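Local coordinates for protein gamma-glutamyl phosphate reductase (Thermotoga maritima, PDB 1O20) that probably catalyses the NADPH-dependent reduction of L-glutamyl 5-phosphate to the 5-semialdehyde, the second of two steps from glutamate to that semialdehyde in proline biosynthesis, at residues A[253-258]-A[353-358]; A[364-369]-A[374-379]; A[168-173]-A[185-190]. All coordinates share one frame; numbering follows the deposited sequence.

Contact 1 of 3, residues A[253-258]-A[353-358]; sequences VPVIIN and SILTEN
Leu355 meets Val255 and Ile256 where helix 249-261 lies on a parallel sheet, an instance of the alpha/beta layering of the aldehyde dehydrogenase fold. The leucine reaches from the end of strand 351-355 toward the helix and spreads its two methyls against it, so that each branch has its own partner. CD2 touches CG1 of Val255 at 3.9 Å, the two side chains pointing in opposing directions and sliding past each other. CD1 comes instead against Ile256, 4.0 Å from its CG1, and here the side chains meet at a slant. CB of Leu355 already points at the helix; CG is anti to the carbonyl carbon (chi1 -50°), and CD1 continues the chain while CD2 branches to Val255. Ile256 leaves the helix alongside the contact rather than into it, but CG1, beside the backbone N, brings its far end nearer; CD1 lies 4.2 Å from CD1 of Leu355. In this contact the helix meets the strand through a few methyl and methylene groups, with Phe283 of helix 277-293 and Val243 also packing against Ile256. Just past the strand the chain makes an ST turn: OG1 of Thr356, which also bonds Asp244, accepts the N-H of Asn358 at 3.1 Å with an angle of 160°, and Asn358 OD1 in turn caps N of Asn361 at the start of the next helix.

Contact 2 of 3, residues A[364-369]-A[374-379]; sequences KFVSEI and VYVNAS
Val374 packs against Phe365, Val366 and Ile369 within a beta-alpha-beta unit, in which helix 359-368 links strand 351-355 to the parallel strand 373-376. Helix and second strand run almost exactly antiparallel, their axes 8.4 Å apart. The CB of Val374 points at the helix and there divides the contact between two methyls. CG1, anti to the backbone N (chi1 -170°), comes obliquely to the Phe365 ring, 3.8 Å from CE2; CB of Ile369 bounds the same methyl at 4.0 Å, and CA of Val366 lies 4.0 Å from it as well. CG2 takes the other direction, to where the helix has ended, and lies 3.3 Å from the carbonyl O of Ile369, with CG2 of that isoleucine a little farther off. With an alanine here both methyls are gone, which would probably open a gap between the strand and the residues Phe365 and Ile369 and leave the ring without this neighbour on the strand side. Ile369 itself helps fix that ring, since its CG1 sits over the centre of one face, 3.6 Å above the plane. At the more exposed margin Val366 and Val376 meet at about a right angle, CG2 to CG2 at 3.7 Å. Tyr375, between the two strand valines, starts out from the opposite side of the strand, where its OH bonds to OG1 of Thr383. On the helix, one turn joins Lys364 to Glu368 in a salt bridge: NZ meets OE2 at 2.6 Å on the syn side, 26° out of the carboxylate plane.

Contact 3 of 3, residues A[168-173]-A[185-190]; sequences AIVSAI and SSVEFI
The ring of Phe189 receives CG2 of Val170 at a slant, 3.9 Å from its CG, while Leu163, Asn166 and Lys167, earlier on the same helix, also lie against this aromatic side chain. The backbone directs CB of Phe189 at the helix, and with CG anti to the backbone N (chi1 170°) the ring swings past Val170 toward the start of the helix. Val170 straddles the CB methylene: CG2 of the valine is 3.7 Å from Phe189 CB and its CG1 only slightly more. Phe189 therefore meets Val170 with the root of its side chain as well as with its ring. One turn on, Ile173 crosses Val187 at about a right angle, CG2 of the isoleucine resting 3.9 Å from CG2 of the valine. The two pairs are linked by a looser approach, Val170 CG1 to Val187 CG1 at 4.4 Å. All four residues are buried, and the interface is wholly apolar. The carboxylate of Glu188, the other flat group, belongs to a residue whose CB points away from the helix; its OE2 forms a salt bridge with Arg174 NH1, which also bonds the carbonyl O of Val187. Helix 163-177 runs back along strand 187-189 at 158°, with their axes 9.1 Å apart. The helix is the return leg of a beta-alpha-beta unit from strand 154-157 to strand 187-189, outermost within this chain in a parallel sheet, consistent with the Rossmann-like cofactor-binding domain of aldehyde dehydrogenases.

How the contacts relate
One rule, a helix laid along a parallel sheet, serves twice in one region and once more far away. Contacts 1 and 2 have centres 11 Å apart and use neighbouring strands, their helices lying on opposite faces. They touch directly: Thr356 N and Asn377 OD1 are 2.8 Å apart and Asn258 OD1 and Ser379 OG 2.7 Å, both probable hydrogen bonds, and Ile354 CG2 packs on Phe365. Contact 3 belongs to a different sheet, its centre 45 Å from contact 1 and 42 Å from contact 2, with about 29 Å between nearest atoms in both cases. In aldehyde dehydrogenases the active site lies between the cofactor-binding and catalytic domains, to which these sheets probably correspond.

Contact 1 of 3, residues A[253-258]-A[353-358]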
loop_
_atom_site.group_PDB
_atom_site.type_symbol
_atom_site.label_atom_id
_atom_site.label_comp_id
_atom_site.label_asym_id
_atom_site.label_seq_id
_atom_site.Cartn_x
_atom_site.Cartn_y
_atom_site.Cartn_z
ATOM N N VAL A 253 5.314 22.873 13.650
ATOM C CA VAL A 253 6.109 21.991 14.468
ATOM C C VAL A 253 5.389 20.639 14.687
ATOM O O VAL A 253 5.975 19.584 14.386
ATOM C CB VAL A 253 6.515 22.680 15.798
ATOM C CG1 VAL A 253 7.010 21.681 16.782
ATOM C CG2 VAL A 253 7.542 23.795 15.534
ATOM N N PRO A 254 4.156 20.637 15.207
ATOM C CA PRO A 254 3.432 19.364 15.351
ATOM C C PRO A 254 3.258 18.622 14.025
ATOM O O PRO A 254 3.247 17.417 14.032
ATOM C CB PRO A 254 2.055 19.777 15.920
ATOM C CG PRO A 254 2.232 21.155 16.430
ATOM C CD PRO A 254 3.395 21.764 15.750
ATOM N N VAL A 255 3.066 19.314 12.916
ATOM C CA VAL A 255 2.912 18.610 11.636
ATOM C C VAL A 255 4.183 17.812 11.322
ATOM O O VAL A 255 4.133 16.645 10.934
ATOM C CB VAL A 255 2.605 19.585 10.489
ATOM C CG1 VAL A 255 2.639 18.884 9.171
ATOM C CG2 VAL A 255 1.265 20.287 10.690
ATOM N N ILE A 256 5.333 18.460 11.508
ATOM C CA ILE A 256 6.612 17.857 11.230
ATOM C C ILE A 256 6.863 16.696 12.183
ATOM O O ILE A 256 7.257 15.630 11.747
ATOM C CB ILE A 256 7.737 18.894 11.312
ATOM C CG1 ILE A 256 7.620 19.930 10.193
ATOM C CG2 ILE A 256 9.061 18.211 11.170
ATOM C CD1 ILE A 256 8.357 21.184 10.469
ATOM N N ILE A 257 6.591 16.904 13.467
ATOM C CA ILE A 257 6.730 15.853 14.479
ATOM C C ILE A 257 5.839 14.643 14.183
ATOM O O ILE A 257 6.275 13.492 14.255
ATOM C CB ILE A 257 6.442 16.446 15.867
ATOM C CG1 ILE A 257 7.495 17.498 16.183
ATOM C CG2 ILE A 257 6.482 15.373 16.971
ATOM C CD1 ILE A 257 8.871 16.945 16.284
ATOM N N ASN A 258 4.600 14.923 13.813
ATOM C CA ASN A 258 3.641 13.891 13.477
ATOM C C ASN A 258 4.179 13.084 12.309
ATOM O O ASN A 258 4.190 11.855 12.356
ATOM C CB ASN A 258 2.283 14.526 13.157
ATOM C CG ASN A 258 1.236 13.512 12.771
ATOM O OD1 ASN A 258 0.794 13.454 11.606
ATOM N ND2 ASN A 258 0.848 12.687 13.723
ATOM N N SER A 353 5.032 17.445 1.019
ATOM C CA SER A 353 4.250 18.466 1.700
ATOM C C SER A 353 4.898 19.854 1.727
ATOM O O SER A 353 6.128 20.000 1.889
ATOM C CB SER A 353 3.970 18.038 3.121
ATOM O OG SER A 353 3.119 19.002 3.758
ATOM N N ILE A 354 4.059 20.870 1.576
ATOM C CA ILE A 354 4.491 22.238 1.785
ATOM C C ILE A 354 3.732 22.824 2.925
ATOM O O ILE A 354 2.528 22.753 2.967
ATOM C CB ILE A 354 4.346 23.125 0.516
ATOM C CG1 ILE A 354 4.772 24.581 0.816
ATOM C CG2 ILE A 354 2.934 23.134 -0.020
ATOM C CD1 ILE A 354 4.980 25.418 -0.476
ATOM N N LEU A 355 4.453 23.463 3.820
ATOM C CA LEU A 355 3.840 24.221 4.884
ATOM C C LEU A 355 4.008 25.697 4.523
ATOM O O LEU A 355 5.118 26.205 4.458
ATOM C CB LEU A 355 4.487 23.879 6.241
ATOM C CG LEU A 355 4.601 22.387 6.575
ATOM C CD1 LEU A 355 5.147 22.194 8.011
ATOM C CD2 LEU A 355 3.296 21.586 6.379
ATOM N N THR A 356 2.890 26.389 4.320
ATOM C CA THR A 356 2.929 27.799 3.877
ATOM C C THR A 356 1.603 28.524 4.120
ATOM O O THR A 356 0.574 27.896 4.308
ATOM C CB THR A 356 3.356 27.868 2.378
ATOM O OG1 THR A 356 3.590 29.225 1.942
ATOM C CG2 THR A 356 2.285 27.304 1.458
ATOM N N GLU A 357 1.672 29.855 4.161
ATOM C CA GLU A 357 0.482 30.690 4.090
ATOM C C GLU A 357 0.351 31.454 2.780
ATOM O O GLU A 357 -0.489 32.358 2.645
ATOM C CB GLU A 357 0.486 31.633 5.282
ATOM C CG GLU A 357 0.228 30.883 6.579
ATOM C CD GLU A 357 -1.170 30.240 6.616
ATOM O OE1 GLU A 357 -2.196 30.945 6.316
ATOM O OE2 GLU A 357 -1.249 29.018 6.924
ATOM N N ASN A 358 1.185 31.123 1.806
ATOM C CA ASN A 358 1.220 31.841 0.571
ATOM C C ASN A 358 0.470 31.070 -0.521
ATOM O O ASN A 358 0.874 29.988 -0.897
ATOM C CB ASN A 358 2.676 32.098 0.167
ATOM C CG ASN A 358 2.800 32.958 -1.042
ATOM O OD1 ASN A 358 2.466 32.543 -2.151
ATOM N ND2 ASN A 358 3.239 34.191 -0.841
#

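Contact 2 of 3, residues A[364-369]-A[374-379]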
loop_
_atom_site.group_PDB
_atom_site.type_symbol
_atom_site.label_atom_id
_atom_site.label_comp_id
_atom_site.label_asym_id
_atom_site.label_seq_id
_atom_site.Cartn_x
_atom_site.Cartn_y
_atom_site.Cartn_z
ATOM N N LYS A 364 1.691 26.641 -6.821
ATOM C CA LYS A 364 2.781 26.195 -7.651
ATOM C C LYS A 364 3.258 24.806 -7.167
ATOM O O LYS A 364 3.560 23.935 -7.977
ATOM C CB LYS A 364 3.935 27.203 -7.610
ATOM C CG LYS A 364 5.166 26.923 -8.489
ATOM C CD LYS A 364 6.087 28.169 -8.526
ATOM C CE LYS A 364 7.309 28.112 -9.452
ATOM N NZ LYS A 364 7.046 27.882 -10.881
ATOM N N PHE A 365 3.404 24.640 -5.857
ATOM C CA PHE A 365 3.901 23.390 -5.295
ATOM C C PHE A 365 2.997 22.205 -5.697
ATOM O O PHE A 365 3.475 21.201 -6.209
ATOM C CB PHE A 365 4.012 23.519 -3.769
ATOM C CG PHE A 365 4.742 22.393 -3.088
ATOM C CD1 PHE A 365 6.094 22.433 -2.926
ATOM C CD2 PHE A 365 4.040 21.299 -2.582
ATOM C CE1 PHE A 365 6.767 21.376 -2.245
ATOM C CE2 PHE A 365 4.681 20.278 -1.928
ATOM C CZ PHE A 365 6.055 20.308 -1.769
ATOM N N VAL A 366 1.694 22.376 -5.525
ATOM C CA VAL A 366 0.702 21.354 -5.781
ATOM C C VAL A 366 0.635 21.033 -7.280
ATOM O O VAL A 366 0.388 19.904 -7.692
ATOM C CB VAL A 366 -0.676 21.847 -5.241
ATOM C CG1 VAL A 366 -1.836 21.506 -6.140
ATOM C CG2 VAL A 366 -0.859 21.377 -3.876
ATOM N N SER A 367 0.929 22.027 -8.096
ATOM C CA SER A 367 0.871 21.844 -9.514
ATOM C C SER A 367 2.187 21.212 -10.002
ATOM O O SER A 367 2.198 20.359 -10.876
ATOM C CB SER A 367 0.565 23.204 -10.163
ATOM O OG SER A 367 1.063 23.191 -11.469
ATOM N N GLU A 368 3.321 21.605 -9.426
ATOM C CA GLU A 368 4.592 21.131 -9.956
ATOM C C GLU A 368 5.120 19.789 -9.356
ATOM O O GLU A 368 5.912 19.095 -10.023
ATOM C CB GLU A 368 5.638 22.236 -9.886
ATOM C CG GLU A 368 5.262 23.388 -10.813
ATOM C CD GLU A 368 6.361 24.413 -10.997
ATOM O OE1 GLU A 368 7.494 24.129 -10.603
ATOM O OE2 GLU A 368 6.069 25.523 -11.501
ATOM N N ILE A 369 4.705 19.442 -8.132
ATOM C CA ILE A 369 5.257 18.276 -7.461
ATOM C C ILE A 369 4.361 17.096 -7.850
ATOM O O ILE A 369 3.180 17.076 -7.568
ATOM C CB ILE A 369 5.274 18.430 -5.949
ATOM C CG1 ILE A 369 6.178 19.584 -5.530
ATOM C CG2 ILE A 369 5.694 17.098 -5.277
ATOM C CD1 ILE A 369 7.632 19.426 -5.886
ATOM N N VAL A 374 0.324 14.960 -2.646
ATOM C CA VAL A 374 0.940 16.264 -2.445
ATOM C C VAL A 374 0.058 17.107 -1.506
ATOM O O VAL A 374 -1.145 17.272 -1.726
ATOM C CB VAL A 374 1.147 16.962 -3.761
ATOM C CG1 VAL A 374 2.019 18.226 -3.599
ATOM C CG2 VAL A 374 1.798 16.010 -4.734
ATOM N N TYR A 375 0.659 17.568 -0.414
ATOM C CA TYR A 375 -0.048 18.206 0.684
ATOM C C TYR A 375 0.304 19.671 0.815
ATOM O O TYR A 375 1.446 20.047 0.604
ATOM C CB TYR A 375 0.331 17.569 1.989
ATOM C CG TYR A 375 -0.026 16.107 2.109
ATOM C CD1 TYR A 375 -1.217 15.735 2.693
ATOM C CD2 TYR A 375 0.792 15.108 1.571
ATOM C CE1 TYR A 375 -1.588 14.424 2.804
ATOM C CE2 TYR A 375 0.427 13.773 1.673
ATOM C CZ TYR A 375 -0.775 13.458 2.317
ATOM O OH TYR A 375 -1.195 12.168 2.449
ATOM N N VAL A 376 -0.700 20.460 1.184
ATOM C CA VAL A 376 -0.505 21.792 1.735
ATOM C C VAL A 376 -0.958 21.785 3.183
ATOM O O VAL A 376 -2.088 21.436 3.507
ATOM C CB VAL A 376 -1.281 22.876 0.965
ATOM C CG1 VAL A 376 -0.956 24.268 1.536
ATOM C CG2 VAL A 376 -0.929 22.792 -0.475
ATOM N N ASN A 377 -0.055 22.148 4.052
ATOM C CA ASN A 377 -0.353 22.344 5.499
ATOM C C ASN A 377 -0.982 21.101 6.095
ATOM O O ASN A 377 -2.044 21.137 6.726
ATOM C CB ASN A 377 -1.212 23.591 5.722
ATOM C CG ASN A 377 -0.485 24.855 5.296
ATOM O OD1 ASN A 377 0.706 24.803 4.985
ATOM N ND2 ASN A 377 -1.167 25.988 5.339
ATOM N N ALA A 378 -0.284 19.987 5.882
ATOM C CA ALA A 378 -0.755 18.690 6.378
ATOM C C ALA A 378 0.372 17.665 6.413
ATOM O O ALA A 378 1.297 17.716 5.631
ATOM C CB ALA A 378 -1.913 18.221 5.481
ATOM N N SER A 379 0.280 16.745 7.357
ATOM C CA SER A 379 1.233 15.678 7.554
ATOM C C SER A 379 1.198 14.698 6.394
ATOM O O SER A 379 0.117 14.431 5.820
ATOM C CB SER A 379 0.912 14.945 8.851
ATOM O OG SER A 379 1.832 13.909 9.124
#

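Contact 3 of 3, residues A[168-173]-A[185-190]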
loop_
_atom_site.group_PDB
_atom_site.type_symbol
_atom_site.label_atom_id
_atom_site.label_comp_id
_atom_site.label_asym_id
_atom_site.label_seq_id
_atom_site.Cartn_x
_atom_site.Cartn_y
_atom_site.Cartn_z
ATOM N N ALA A 168 -3.016 -22.550 7.947
ATOM C CA ALA A 168 -4.169 -22.646 8.793
ATOM C C ALA A 168 -5.208 -21.571 8.455
ATOM O O ALA A 168 -6.410 -21.852 8.457
ATOM C CB ALA A 168 -3.748 -22.544 10.274
ATOM N N ILE A 169 -4.765 -20.346 8.180
ATOM C CA ILE A 169 -5.666 -19.263 7.824
ATOM C C ILE A 169 -6.331 -19.612 6.470
ATOM O O ILE A 169 -7.584 -19.519 6.309
ATOM C CB ILE A 169 -4.925 -17.910 7.761
ATOM C CG1 ILE A 169 -4.574 -17.401 9.168
ATOM C CG2 ILE A 169 -5.782 -16.902 7.084
ATOM C CD1 ILE A 169 -3.489 -16.381 9.219
ATOM N N VAL A 170 -5.516 -20.032 5.509
ATOM C CA VAL A 170 -6.052 -20.350 4.173
ATOM C C VAL A 170 -7.041 -21.508 4.265
ATOM O O VAL A 170 -8.054 -21.519 3.558
ATOM C CB VAL A 170 -4.940 -20.644 3.142
ATOM C CG1 VAL A 170 -5.525 -21.286 1.844
ATOM C CG2 VAL A 170 -4.218 -19.354 2.776
ATOM N N SER A 171 -6.760 -22.456 5.139
ATOM C CA SER A 171 -7.653 -23.566 5.344
ATOM C C SER A 171 -9.003 -23.056 5.863
ATOM O O SER A 171 -10.042 -23.479 5.383
ATOM C CB SER A 171 -7.010 -24.603 6.272
ATOM O OG SER A 171 -7.925 -25.632 6.601
ATOM N N ALA A 172 -8.990 -22.147 6.832
ATOM C CA ALA A 172 -10.218 -21.543 7.352
ATOM C C ALA A 172 -11.021 -20.767 6.277
ATOM O O ALA A 172 -12.230 -20.878 6.199
ATOM C CB ALA A 172 -9.896 -20.682 8.474
ATOM N N ILE A 173 -10.317 -19.985 5.452
ATOM C CA ILE A 173 -10.908 -19.235 4.366
ATOM C C ILE A 173 -11.655 -20.177 3.406
ATOM O O ILE A 173 -12.805 -19.913 3.052
ATOM C CB ILE A 173 -9.799 -18.435 3.583
ATOM C CG1 ILE A 173 -9.254 -17.268 4.438
ATOM C CG2 ILE A 173 -10.351 -17.991 2.227
ATOM C CD1 ILE A 173 -7.950 -16.557 3.889
ATOM N N SER A 185 -11.473 -22.787 -4.770
ATOM C CA SER A 185 -10.252 -22.517 -5.533
ATOM C C SER A 185 -10.119 -21.045 -5.977
ATOM O O SER A 185 -9.183 -20.670 -6.692
ATOM C CB SER A 185 -10.149 -23.468 -6.744
ATOM O OG SER A 185 -11.374 -23.470 -7.460
ATOM N N SER A 186 -11.041 -20.203 -5.541
ATOM C CA SER A 186 -10.864 -18.754 -5.609
ATOM C C SER A 186 -9.668 -18.269 -4.776
ATOM O O SER A 186 -9.148 -17.203 -5.012
ATOM C CB SER A 186 -12.123 -18.071 -5.085
ATOM O OG SER A 186 -13.219 -18.319 -5.940
ATOM N N VAL A 187 -9.249 -19.082 -3.804
ATOM C CA VAL A 187 -8.106 -18.757 -2.948
ATOM C C VAL A 187 -7.170 -19.955 -2.945
ATOM O O VAL A 187 -7.498 -20.985 -2.400
ATOM C CB VAL A 187 -8.541 -18.436 -1.544
ATOM C CG1 VAL A 187 -7.370 -18.108 -0.656
ATOM C CG2 VAL A 187 -9.478 -17.238 -1.545
ATOM N N GLU A 188 -6.011 -19.820 -3.568
ATOM C CA GLU A 188 -5.024 -20.868 -3.566
ATOM C C GLU A 188 -3.773 -20.296 -2.938
ATOM O O GLU A 188 -3.523 -19.104 -3.028
ATOM C CB GLU A 188 -4.737 -21.356 -4.982
ATOM C CG GLU A 188 -5.910 -22.018 -5.676
ATOM C CD GLU A 188 -6.184 -23.446 -5.200
ATOM O OE1 GLU A 188 -5.301 -24.102 -4.577
ATOM O OE2 GLU A 188 -7.317 -23.905 -5.417
ATOM N N PHE A 189 -2.967 -21.175 -2.340
ATOM C CA PHE A 189 -1.843 -20.776 -1.503
ATOM C C PHE A 189 -0.642 -21.672 -1.785
ATOM O O PHE A 189 -0.720 -22.896 -1.690
ATOM C CB PHE A 189 -2.236 -20.813 -0.026
ATOM C CG PHE A 189 -1.073 -20.640 0.921
ATOM C CD1 PHE A 189 -0.531 -19.406 1.133
ATOM C CD2 PHE A 189 -0.537 -21.728 1.594
ATOM C CE1 PHE A 189 0.530 -19.239 2.023
ATOM C CE2 PHE A 189 0.528 -21.573 2.479
ATOM C CZ PHE A 189 1.052 -20.329 2.696
ATOM N N ILE A 190 0.457 -21.053 -2.175
ATOM C CA ILE A 190 1.672 -21.780 -2.552
ATOM C C ILE A 190 2.410 -22.164 -1.245
ATOM O O ILE A 190 2.827 -21.284 -0.515
ATOM C CB ILE A 190 2.598 -20.875 -3.411
ATOM C CG1 ILE A 190 1.943 -20.444 -4.722
ATOM C CG2 ILE A 190 3.938 -21.535 -3.660
ATOM C CD1 ILE A 190 1.413 -21.547 -5.554
#